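Local coordinates for protein NAD-dependent aldehyde dehydrogenase (Burkholderia multivorans, PDB 5UJU) that probably oxidises aldehydes to carboxylic acids with NAD+ as the electron acceptor, as members of the aldehyde dehydrogenase family do, at residues A[118-123]-A[228-233]; A[122-127]-A[163-168]; A[333-338]-A[515-520]; A[340-345]-A[519-524]. All coordinates share one frame; numbering follows the deposited sequence.

Interaction 1 (A[118-123]-A[228-233]); sequences AWIGVS and DLATGN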
loop_
_atom_site.group_PDB
_atom_site.type_symbol
_atom_site.label_atom_id
_atom_site.label_comp_id
_atom_site.label_asym_id
_atom_site.label_seq_id
_atom_site.Cartn_x
_atom_site.Cartn_y
_atom_site.Cartn_z
ATOM N N ALA A 118 22.752 -4.240 -0.422
ATOM C CA ALA A 118 23.067 -4.382 -1.840
ATOM C C ALA A 118 22.032 -3.683 -2.720
ATOM O O ALA A 118 22.388 -3.029 -3.711
ATOM C CB ALA A 118 23.129 -5.853 -2.207
ATOM N N TRP A 119 20.747 -3.836 -2.401
ATOM C CA TRP A 119 19.722 -3.207 -3.240
ATOM C C TRP A 119 19.893 -1.699 -3.253
ATOM O O TRP A 119 19.853 -1.067 -4.318
ATOM C CB TRP A 119 18.316 -3.570 -2.764
ATOM C CG TRP A 119 18.105 -5.013 -2.509
ATOM C CD1 TRP A 119 18.770 -6.070 -3.083
ATOM C CD2 TRP A 119 17.185 -5.574 -1.575
ATOM N NE1 TRP A 119 18.299 -7.257 -2.568
ATOM C CE2 TRP A 119 17.329 -6.979 -1.634
ATOM C CE3 TRP A 119 16.238 -5.025 -0.698
ATOM C CZ2 TRP A 119 16.573 -7.837 -0.840
ATOM C CZ3 TRP A 119 15.480 -5.886 0.089
ATOM C CH2 TRP A 119 15.651 -7.271 0.008
ATOM N N ILE A 120 20.114 -1.112 -2.075
ATOM C CA ILE A 120 20.278 0.338 -1.971
ATOM C C ILE A 120 21.611 0.765 -2.576
ATOM O O ILE A 120 21.684 1.724 -3.352
ATOM C CB ILE A 120 20.159 0.784 -0.496
ATOM C CG1 ILE A 120 18.823 0.334 0.140
ATOM C CG2 ILE A 120 20.364 2.296 -0.358
ATOM C CD1 ILE A 120 17.595 0.912 -0.480
ATOM N N GLY A 121 22.690 0.053 -2.235
ATOM C CA GLY A 121 23.993 0.444 -2.746
ATOM C C GLY A 121 24.060 0.390 -4.259
ATOM O O GLY A 121 24.525 1.334 -4.911
ATOM N N VAL A 122 23.578 -0.710 -4.843
ATOM C CA VAL A 122 23.573 -0.820 -6.299
ATOM C C VAL A 122 22.709 0.287 -6.908
ATOM O O VAL A 122 23.077 0.907 -7.916
ATOM C CB VAL A 122 23.101 -2.226 -6.722
ATOM C CG1 VAL A 122 22.659 -2.251 -8.185
ATOM C CG2 VAL A 122 24.212 -3.270 -6.476
ATOM N N SER A 123 21.547 0.549 -6.314
ATOM C CA SER A 123 20.693 1.625 -6.826
ATOM C C SER A 123 21.414 2.970 -6.802
ATOM O O SER A 123 21.360 3.731 -7.775
ATOM C CB SER A 123 19.387 1.692 -6.038
ATOM O OG SER A 123 18.584 0.563 -6.334
ATOM N N ASP A 228 11.441 -0.356 -7.204
ATOM C CA ASP A 228 11.507 -1.798 -7.411
ATOM C C ASP A 228 12.890 -2.326 -7.035
ATOM O O ASP A 228 13.011 -3.261 -6.240
ATOM C CB ASP A 228 11.185 -2.137 -8.869
ATOM C CG ASP A 228 9.686 -2.162 -9.186
ATOM O OD1 ASP A 228 8.860 -2.113 -8.258
ATOM O OD2 ASP A 228 9.339 -2.245 -10.395
ATOM N N LEU A 229 13.945 -1.714 -7.589
ATOM C CA LEU A 229 15.307 -2.207 -7.375
ATOM C C LEU A 229 15.726 -2.080 -5.919
ATOM O O LEU A 229 16.307 -3.010 -5.353
ATOM C CB LEU A 229 16.291 -1.450 -8.270
ATOM C CG LEU A 229 16.340 -1.836 -9.741
ATOM C CD1 LEU A 229 17.292 -0.881 -10.474
ATOM C CD2 LEU A 229 16.792 -3.307 -9.879
ATOM N N ALA A 230 15.423 -0.937 -5.294
ATOM C CA ALA A 230 15.799 -0.680 -3.909
ATOM C C ALA A 230 15.099 -1.614 -2.930
ATOM O O ALA A 230 15.494 -1.681 -1.762
ATOM C CB ALA A 230 15.493 0.780 -3.536
ATOM N N THR A 231 14.030 -2.285 -3.347
ATOM C CA THR A 231 13.394 -3.269 -2.483
ATOM C C THR A 231 13.656 -4.693 -2.973
ATOM O O THR A 231 12.925 -5.617 -2.605
ATOM C CB THR A 231 11.891 -2.987 -2.363
ATOM O OG1 THR A 231 11.315 -2.911 -3.673
ATOM C CG2 THR A 231 11.658 -1.642 -1.622
ATOM N N GLY A 232 14.673 -4.877 -3.816
ATOM C CA GLY A 232 15.146 -6.213 -4.151
ATOM C C GLY A 232 14.411 -6.905 -5.270
ATOM O O GLY A 232 14.655 -8.090 -5.513
ATOM N N ASN A 233 13.521 -6.215 -5.965
ATOM C CA ASN A 233 12.796 -6.842 -7.048
ATOM C C ASN A 233 13.637 -6.830 -8.316
ATOM O O ASN A 233 14.564 -6.036 -8.461
ATOM C CB ASN A 233 11.469 -6.100 -7.284
ATOM C CG ASN A 233 10.567 -6.163 -6.084
ATOM O OD1 ASN A 233 9.881 -7.152 -5.889
ATOM N ND2 ASN A 233 10.596 -5.127 -5.243
#

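Interaction 2 (A[122-127]-A[163-168]); sequences VSLEIL and RALEAV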
loop_
_atom_site.group_PDB
_atom_site.type_symbol
_atom_site.label_atom_id
_atom_site.label_comp_id
_atom_site.label_asym_id
_atom_site.label_seq_id
_atom_site.Cartn_x
_atom_site.Cartn_y
_atom_site.Cartn_z
ATOM N N VAL A 122 23.578 -0.710 -4.843
ATOM C CA VAL A 122 23.573 -0.820 -6.299
ATOM C C VAL A 122 22.709 0.287 -6.908
ATOM O O VAL A 122 23.077 0.907 -7.916
ATOM C CB VAL A 122 23.101 -2.226 -6.722
ATOM C CG1 VAL A 122 22.659 -2.251 -8.185
ATOM C CG2 VAL A 122 24.212 -3.270 -6.476
ATOM N N SER A 123 21.547 0.549 -6.314
ATOM C CA SER A 123 20.693 1.625 -6.826
ATOM C C SER A 123 21.414 2.970 -6.802
ATOM O O SER A 123 21.360 3.731 -7.775
ATOM C CB SER A 123 19.387 1.692 -6.038
ATOM O OG SER A 123 18.584 0.563 -6.334
ATOM N N LEU A 124 22.097 3.280 -5.699
ATOM C CA LEU A 124 22.752 4.581 -5.597
ATOM C C LEU A 124 23.915 4.693 -6.566
ATOM O O LEU A 124 24.183 5.780 -7.095
ATOM C CB LEU A 124 23.227 4.831 -4.167
ATOM C CG LEU A 124 22.101 4.825 -3.130
ATOM C CD1 LEU A 124 22.637 4.860 -1.684
ATOM C CD2 LEU A 124 21.132 5.963 -3.394
ATOM N N GLU A 125 24.614 3.587 -6.810
ATOM C CA GLU A 125 25.700 3.598 -7.779
ATOM C C GLU A 125 25.172 3.784 -9.194
ATOM O O GLU A 125 25.768 4.523 -9.989
ATOM C CB GLU A 125 26.520 2.312 -7.659
ATOM C CG GLU A 125 27.596 2.143 -8.725
ATOM C CD GLU A 125 28.729 3.163 -8.641
ATOM O OE1 GLU A 125 28.930 3.784 -7.572
ATOM O OE2 GLU A 125 29.429 3.334 -9.664
ATOM N N ILE A 126 24.069 3.114 -9.534
ATOM C CA ILE A 126 23.451 3.332 -10.837
ATOM C C ILE A 126 23.123 4.816 -11.018
ATOM O O ILE A 126 23.427 5.412 -12.056
ATOM C CB ILE A 126 22.196 2.457 -11.003
ATOM C CG1 ILE A 126 22.559 0.958 -11.014
ATOM C CG2 ILE A 126 21.402 2.895 -12.252
ATOM C CD1 ILE A 126 21.355 0.029 -10.910
ATOM N N LEU A 127 22.525 5.438 -9.990
ATOM C CA LEU A 127 22.161 6.859 -10.068
ATOM C C LEU A 127 23.384 7.748 -10.280
ATOM O O LEU A 127 23.330 8.718 -11.048
ATOM C CB LEU A 127 21.395 7.281 -8.811
ATOM C CG LEU A 127 20.002 6.638 -8.718
ATOM C CD1 LEU A 127 19.238 7.087 -7.486
ATOM C CD2 LEU A 127 19.242 6.988 -9.971
ATOM N N ARG A 163 14.290 12.271 -8.383
ATOM C CA ARG A 163 13.086 11.506 -8.055
ATOM C C ARG A 163 13.406 10.032 -7.850
ATOM O O ARG A 163 12.764 9.357 -7.036
ATOM C CB ARG A 163 12.026 11.683 -9.152
ATOM C CG ARG A 163 11.327 13.064 -9.166
ATOM C CD ARG A 163 10.428 13.252 -7.939
ATOM N NE ARG A 163 9.763 14.565 -7.917
ATOM C CZ ARG A 163 8.895 14.963 -6.982
ATOM N NH1 ARG A 163 8.580 14.165 -5.963
ATOM N NH2 ARG A 163 8.342 16.174 -7.057
ATOM N N ALA A 164 14.360 9.499 -8.616
ATOM C CA ALA A 164 14.827 8.138 -8.363
ATOM C C ALA A 164 15.440 8.033 -6.970
ATOM O O ALA A 164 15.102 7.135 -6.196
ATOM C CB ALA A 164 15.832 7.721 -9.440
ATOM N N LEU A 165 16.306 8.986 -6.617
ATOM C CA LEU A 165 16.962 8.953 -5.314
ATOM C C LEU A 165 15.950 9.102 -4.185
ATOM O O LEU A 165 16.067 8.453 -3.136
ATOM C CB LEU A 165 17.997 10.075 -5.235
ATOM C CG LEU A 165 18.763 10.110 -3.905
ATOM C CD1 LEU A 165 19.812 9.052 -3.890
ATOM C CD2 LEU A 165 19.381 11.458 -3.641
ATOM N N GLU A 166 14.939 9.943 -4.399
ATOM C CA GLU A 166 13.836 10.066 -3.454
ATOM C C GLU A 166 13.154 8.725 -3.215
ATOM O O GLU A 166 12.872 8.354 -2.070
ATOM C CB GLU A 166 12.840 11.099 -3.984
ATOM C CG GLU A 166 11.659 11.339 -3.089
ATOM C CD GLU A 166 10.720 12.377 -3.691
ATOM O OE1 GLU A 166 10.292 12.175 -4.848
ATOM O OE2 GLU A 166 10.427 13.375 -3.011
ATOM N N ALA A 167 12.879 7.982 -4.290
ATOM C CA ALA A 167 12.252 6.674 -4.146
ATOM C C ALA A 167 13.149 5.710 -3.363
ATOM O O ALA A 167 12.663 4.945 -2.522
ATOM C CB ALA A 167 11.913 6.108 -5.522
ATOM N N VAL A 168 14.460 5.734 -3.630
ATOM C CA VAL A 168 15.392 4.877 -2.897
ATOM C C VAL A 168 15.400 5.252 -1.421
ATOM O O VAL A 168 15.408 4.380 -0.542
ATOM C CB VAL A 168 16.802 4.974 -3.511
ATOM C CG1 VAL A 168 17.817 4.247 -2.640
ATOM C CG2 VAL A 168 16.812 4.405 -4.920
#

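Interaction 3 (A[333-338]-A[515-520]); sequences KAAAKN and NLTGGV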
loop_
_atom_site.group_PDB
_atom_site.type_symbol
_atom_site.label_atom_id
_atom_site.label_comp_id
_atom_site.label_asym_id
_atom_site.label_seq_id
_atom_site.Cartn_x
_atom_site.Cartn_y
_atom_site.Cartn_z
ATOM N N LYS A 333 -0.137 42.034 -14.687
ATOM C CA LYS A 333 0.857 41.737 -15.710
ATOM C C LYS A 333 1.785 40.618 -15.258
ATOM O O LYS A 333 2.120 39.726 -16.045
ATOM C CB LYS A 333 1.660 42.993 -16.056
ATOM N N ALA A 334 2.193 40.640 -13.986
ATOM C CA ALA A 334 3.062 39.587 -13.474
ATOM C C ALA A 334 2.340 38.245 -13.433
ATOM O O ALA A 334 2.928 37.208 -13.762
ATOM C CB ALA A 334 3.585 39.955 -12.086
ATOM N N ALA A 335 1.079 38.242 -12.991
ATOM C CA ALA A 335 0.321 36.998 -12.951
ATOM C C ALA A 335 0.102 36.447 -14.353
ATOM O O ALA A 335 0.244 35.241 -14.579
ATOM C CB ALA A 335 -1.011 37.221 -12.240
ATOM N N ALA A 336 -0.251 37.318 -15.305
ATOM C CA ALA A 336 -0.488 36.876 -16.675
ATOM C C ALA A 336 0.778 36.290 -17.294
ATOM O O ALA A 336 0.725 35.270 -17.985
ATOM C CB ALA A 336 -1.010 38.042 -17.520
ATOM N N LYS A 337 1.930 36.916 -17.049
ATOM C CA LYS A 337 3.172 36.392 -17.605
ATOM C C LYS A 337 3.497 35.022 -17.017
ATOM O O LYS A 337 3.946 34.122 -17.739
ATOM C CB LYS A 337 4.316 37.378 -17.359
ATOM C CG LYS A 337 5.573 37.088 -18.171
ATOM C CD LYS A 337 6.683 38.094 -17.890
ATOM C CE LYS A 337 7.580 38.253 -19.122
ATOM N NZ LYS A 337 9.027 38.419 -18.800
ATOM N N ASN A 338 3.288 34.849 -15.712
ATOM C CA ASN A 338 3.558 33.558 -15.087
ATOM C C ASN A 338 2.644 32.482 -15.659
ATOM O O ASN A 338 3.092 31.382 -15.995
ATOM C CB ASN A 338 3.392 33.667 -13.571
ATOM C CG ASN A 338 3.599 32.328 -12.867
ATOM O OD1 ASN A 338 2.711 31.471 -12.870
ATOM N ND2 ASN A 338 4.759 32.161 -12.231
ATOM N N ASN A 515 -0.758 32.305 -5.684
ATOM C CA ASN A 515 -0.203 33.596 -6.127
ATOM C C ASN A 515 1.179 33.445 -6.766
ATOM O O ASN A 515 2.133 34.141 -6.412
ATOM C CB ASN A 515 -0.159 34.598 -4.968
ATOM C CG ASN A 515 -1.541 35.030 -4.533
ATOM O OD1 ASN A 515 -2.451 35.105 -5.354
ATOM N ND2 ASN A 515 -1.717 35.278 -3.233
ATOM N N LEU A 516 1.283 32.529 -7.724
ATOM C CA LEU A 516 2.527 32.366 -8.484
ATOM C C LEU A 516 2.693 33.520 -9.472
ATOM O O LEU A 516 2.164 33.484 -10.586
ATOM C CB LEU A 516 2.539 31.023 -9.203
ATOM C CG LEU A 516 2.475 29.754 -8.352
ATOM C CD1 LEU A 516 2.626 28.539 -9.260
ATOM C CD2 LEU A 516 3.537 29.753 -7.236
ATOM N N THR A 517 3.438 34.555 -9.074
ATOM C CA THR A 517 3.684 35.715 -9.926
ATOM C C THR A 517 5.163 35.916 -10.236
ATOM O O THR A 517 5.529 36.949 -10.811
ATOM C CB THR A 517 3.126 36.990 -9.282
ATOM O OG1 THR A 517 3.797 37.224 -8.040
ATOM C CG2 THR A 517 1.634 36.863 -9.028
ATOM N N GLY A 518 6.021 34.970 -9.865
ATOM C CA GLY A 518 7.446 35.092 -10.116
ATOM C C GLY A 518 8.051 33.951 -10.917
ATOM O O GLY A 518 7.532 33.571 -11.972
ATOM N N GLY A 519 9.161 33.401 -10.429
ATOM C CA GLY A 519 9.919 32.416 -11.168
ATOM C C GLY A 519 9.586 30.968 -10.914
ATOM O O GLY A 519 10.236 30.090 -11.493
ATOM N N VAL A 520 8.596 30.671 -10.078
ATOM C CA VAL A 520 8.143 29.303 -9.852
ATOM C C VAL A 520 6.805 29.131 -10.565
ATOM O O VAL A 520 5.905 29.967 -10.419
ATOM C CB VAL A 520 8.029 28.979 -8.350
ATOM C CG1 VAL A 520 7.366 27.624 -8.141
ATOM C CG2 VAL A 520 9.405 29.003 -7.690
HETATM O O HOH W 1 5.598 36.945 -13.585
#

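Interaction 4 (A[340-345]-A[519-524]); sequences AFSLAL and GVFVNQ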
loop_
_atom_site.group_PDB
_atom_site.type_symbol
_atom_site.label_atom_id
_atom_site.label_comp_id
_atom_site.label_asym_id
_atom_site.label_seq_id
_atom_site.Cartn_x
_atom_site.Cartn_y
_atom_site.Cartn_z
ATOM N N ALA A 340 1.303 32.562 -18.549
ATOM C CA ALA A 340 1.721 32.381 -19.937
ATOM C C ALA A 340 2.912 31.427 -20.049
ATOM O O ALA A 340 2.952 30.572 -20.941
ATOM C CB ALA A 340 2.080 33.728 -20.546
ATOM N N PHE A 341 3.924 31.602 -19.191
ATOM C CA PHE A 341 5.038 30.656 -19.173
ATOM C C PHE A 341 4.540 29.247 -18.912
ATOM O O PHE A 341 5.038 28.281 -19.505
ATOM C CB PHE A 341 6.053 31.039 -18.095
ATOM C CG PHE A 341 7.193 31.863 -18.588
ATOM C CD1 PHE A 341 8.119 31.328 -19.473
ATOM C CD2 PHE A 341 7.360 33.174 -18.145
ATOM C CE1 PHE A 341 9.178 32.093 -19.933
ATOM C CE2 PHE A 341 8.420 33.949 -18.596
ATOM C CZ PHE A 341 9.331 33.409 -19.494
ATOM N N SER A 342 3.567 29.109 -18.006
ATOM C CA SER A 342 3.054 27.790 -17.646
ATOM C C SER A 342 2.351 27.130 -18.815
ATOM O O SER A 342 2.377 25.898 -18.940
ATOM C CB SER A 342 2.104 27.904 -16.456
ATOM O OG SER A 342 2.751 28.576 -15.396
ATOM N N LEU A 343 1.711 27.930 -19.665
ATOM C CA LEU A 343 1.049 27.407 -20.850
ATOM C C LEU A 343 2.039 27.084 -21.965
ATOM O O LEU A 343 1.784 26.180 -22.766
ATOM C CB LEU A 343 0.006 28.411 -21.353
ATOM C CG LEU A 343 -1.220 28.645 -20.477
ATOM C CD1 LEU A 343 -2.015 29.855 -21.003
ATOM C CD2 LEU A 343 -2.089 27.394 -20.419
ATOM N N ALA A 344 3.154 27.809 -22.033
ATOM C CA ALA A 344 4.101 27.715 -23.138
ATOM C C ALA A 344 5.164 26.633 -22.952
ATOM O O ALA A 344 5.637 26.062 -23.943
ATOM C CB ALA A 344 4.786 29.070 -23.333
ATOM N N LEU A 345 5.543 26.345 -21.707
ATOM C CA LEU A 345 6.585 25.381 -21.378
ATOM C C LEU A 345 6.331 24.038 -22.051
ATOM O O LEU A 345 5.338 23.366 -21.759
ATOM C CB LEU A 345 6.626 25.202 -19.863
ATOM C CG LEU A 345 7.692 25.900 -19.032
ATOM C CD1 LEU A 345 7.499 25.462 -17.595
ATOM C CD2 LEU A 345 9.083 25.537 -19.517
ATOM N N GLY A 519 9.161 33.401 -10.429
ATOM C CA GLY A 519 9.919 32.416 -11.168
ATOM C C GLY A 519 9.586 30.968 -10.914
ATOM O O GLY A 519 10.236 30.090 -11.493
ATOM N N VAL A 520 8.596 30.671 -10.078
ATOM C CA VAL A 520 8.143 29.303 -9.852
ATOM C C VAL A 520 6.805 29.131 -10.565
ATOM O O VAL A 520 5.905 29.967 -10.419
ATOM C CB VAL A 520 8.029 28.979 -8.350
ATOM C CG1 VAL A 520 7.366 27.624 -8.141
ATOM C CG2 VAL A 520 9.405 29.003 -7.690
ATOM N N PHE A 521 6.686 28.068 -11.356
ATOM C CA PHE A 521 5.494 27.821 -12.151
ATOM C C PHE A 521 4.778 26.573 -11.662
ATOM O O PHE A 521 5.408 25.629 -11.164
ATOM C CB PHE A 521 5.842 27.679 -13.636
ATOM C CG PHE A 521 6.704 28.789 -14.143
ATOM C CD1 PHE A 521 6.164 30.053 -14.359
ATOM C CD2 PHE A 521 8.062 28.588 -14.367
ATOM C CE1 PHE A 521 6.952 31.093 -14.805
ATOM C CE2 PHE A 521 8.861 29.626 -14.814
ATOM C CZ PHE A 521 8.302 30.887 -15.040
ATOM N N VAL A 522 3.444 26.590 -11.794
ATOM C CA VAL A 522 2.648 25.461 -11.323
ATOM C C VAL A 522 3.123 24.162 -11.963
ATOM O O VAL A 522 3.000 23.090 -11.361
ATOM C CB VAL A 522 1.144 25.710 -11.576
ATOM C CG1 VAL A 522 0.817 25.643 -13.068
ATOM C CG2 VAL A 522 0.298 24.727 -10.761
ATOM N N ASN A 523 3.723 24.235 -13.165
ATOM C CA ASN A 523 4.227 23.024 -13.806
ATOM C C ASN A 523 5.324 22.366 -12.980
ATOM O O ASN A 523 5.510 21.150 -13.072
ATOM C CB ASN A 523 4.804 23.303 -15.198
ATOM C CG ASN A 523 3.955 24.260 -16.015
ATOM O OD1 ASN A 523 3.495 25.279 -15.509
ATOM N ND2 ASN A 523 3.757 23.935 -17.292
ATOM N N GLN A 524 6.055 23.139 -12.180
ATOM C CA GLN A 524 7.287 22.662 -11.563
ATOM C C GLN A 524 7.034 21.980 -10.223
ATOM O O GLN A 524 6.135 22.357 -9.464
ATOM C CB GLN A 524 8.259 23.822 -11.354
ATOM C CG GLN A 524 8.695 24.492 -12.639
ATOM C CD GLN A 524 9.471 25.767 -12.389
ATOM O OE1 GLN A 524 9.093 26.592 -11.555
ATOM N NE2 GLN A 524 10.585 25.921 -13.095
HETATM O O HOH W 2 2.166 28.800 -12.844
#

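Interaction 1 (A[118-123]-A[228-233])
Leu-229 meets Trp-119 and Ser-123 where helix 217-230 ends in a Schellman motif against the flank of helix 97-132. Both helices belong to the part of the aldehyde dehydrogenase fold built round the sheet with strands 191-211 and 290-296. The CB of Leu-229 lies 3.6 Å from Ser-123 OG. That hydroxyl donates to Trp-119 O within its own helix, and Ser-123 N reaches the same oxygen from the opposite face of the carbonyl plane. Leu-229 O approaches Trp-119 CB to 3.3 Å. One residue on, Ala-230 presents CB to Ile-120 CD1 at 3.7 Å. Its carbonyl oxygen sits at the edge of the Trp-119 indole, near the ring plane. Thr-231 turns its side chain away, and its carbonyl carbon lies above the rim of the indole. Gly-232 is the C-prime residue, with positive phi of 85°. Its N bonds to Leu-229 O, and Asn-233 N bonds to Asp-228 O. Gly-232 CA passes over the indole face, 3.3 Å from Trp-119 CD2. Asn-233 ND2 adds an in-plane bond to Asp-228 O. Trp-119 NE1 donates to Trp-111 O, which helps to fix the ring. No hydrogen bond joins the two segments. The indole instead lies flat on the turn, with Gly-232 CA 3.4 Å from the centroid of its five-membered ring and 12° off the normal.

Interaction 2 (A[122-127]-A[163-168])
Leu-124 and Leu-127 reach from helix 97-132 to Leu-165, Ala-164 and Val-168 on helix 158-175. The motif is an antiparallel helix pair. The local axes run at 171° and come within 10.4 Å of each other. The contact is apolar, with no hydrogen bond across it, and all six touching residues are buried.

Leu-127 points at the partner helix and divides its branches. CD2 meets Ala-164 CB at 3.5 Å. CD1 lies over the backbone of Leu-165, 3.6 Å from its N, and also touches Leu-165 CB.

Leu-124 leaves its helix at a slant and uses CD2 alone. This methyl touches two partners, and the side chains cross obliquely in both pairs. On Leu-165, CG is anti to the backbone N (chi1 -179°), and CD1 beyond it meets Leu-124 CD2. On Val-168 the partner is CG1, 3.8 Å from Leu-124 CD2. The other valine methyl, CG2, faces the CB of Ser-123.

Away from the interface, Arg-163 NH1 forms a salt bridge with Glu-166 OE1 on the same helix. Glu-166 OE2 accepts from Phe-528 N, and Arg-163 NH2 donates to Asp-530 O. Phe-226 of helix 217-230 packs on both Leu-127 and Ala-164, so a third helix closes one side of the pair. The two methyls Leu-124 CD2 and Leu-165 CD1 are 3.4 Å apart, closer than methyl groups normally pack.

Interaction 3 (A[333-338]-A[515-520])
The carboxamide of Asn-338 is the flat group that joins helix 332-344 to the loop after strand 511-514, where it meets Leu-516, Gly-518 and Val-520. Leu-516 O lies over one face of the amide, 2.9 Å from Asn-338 CG, and is not hydrogen-bonded to it. The hydrogen-bond partner of this oxygen is the Tyr-491 hydroxyl on strand 487-491. Two other carbonyl oxygens lie close to the amide plane at the ND2 end. ND2 donates to Val-520 O at 3.1 Å with an N-H...O angle of 159°. It also donates to Gly-518 O at 3.1 Å, at 151°. ND2 stands above the plane of each peptide carbonyl. The Asn-338 CG is anti to the backbone N (chi1 177°), which carries CG out toward the loop.

Nearer the start of the helix the contact is made by Thr-517. Its CG2 touches Ala-335, 4.1 Å from CA and 4.2 Å from CB. The CB of Ala-334 lies 3.8 Å from Thr-517 O. A water also bridges the backbones, donating to Ala-334 O at 2.7 Å and to Thr-517 O at 2.8 Å.

The loop also meets the second subunit, where Leu-516 packs on Met-196 and Val-520 on His-562 of that other chain.

One amide nitrogen thus uses both its hydrogens on carbonyls two residues apart. This fixes the rotation of the amide and ties two carbonyls of an irregular loop to the helix.

Interaction 4 (A[340-345]-A[519-524])
Phe-521 reaches from the loop after strand 511-514 to Phe-341 and Ser-342 on helix 332-344. Its CB lies 3.7 Å from Ser-342 OG, and CG and CD1 pass the same hydroxyl. CD1 also nears Phe-341 CB. Further out, CE1 makes the closest approach, 3.4 Å from Phe-341 CB. At the tip, CZ is 3.8 Å from both CB and CG of Phe-341. The two rings meet obliquely, with planes at 41° and centroids 5.3 Å apart.

Asn-523 supplies the direct polar link. Its ND2 donates to Ser-342 O at 2.9 Å, nearly straight at 171° and on a lone pair in the carbonyl plane. Leu-345 CD1 packs beside this amide. A water donates to Ser-342 OG and accepts from Val-522 N. Ser-342 OG is also bonded to Asn-338 O, one turn back in the helix.

Gln-524 O bonds to Arg-560 of the second subunit, so the loop also faces the dimer partner. The side chain of Asn-523 is about 8 Å from the bound sodium ion, which is held at Gly-348 and Gly-458. Residues 521-524 form a type I beta turn, closed by Gln-524 N to Phe-521 O and docked against the last turns of a helix.

Overall arrangement
From the N terminus, helix 97-132 opens interactions 1 and 2 together, and they share Val-122 and Ser-123. Interaction 2 closes first, on helix 158-175. Interaction 1 closes later, on the end of helix 217-230, so the three helices form one packed cluster. The span of interaction 2 (122 to 168) falls within that of interaction 1 (118 to 233). Val-168 joins the two contacts by touching Ile-120 and Ala-230. Interactions 3 and 4 follow in series. Both start on helix 332-344 and end on the loop after strand 511-514, sharing Gly-519 and Val-520. They run in the same direction, so their spans cross. They touch through Leu-516 and Val-522, and both reach the second subunit.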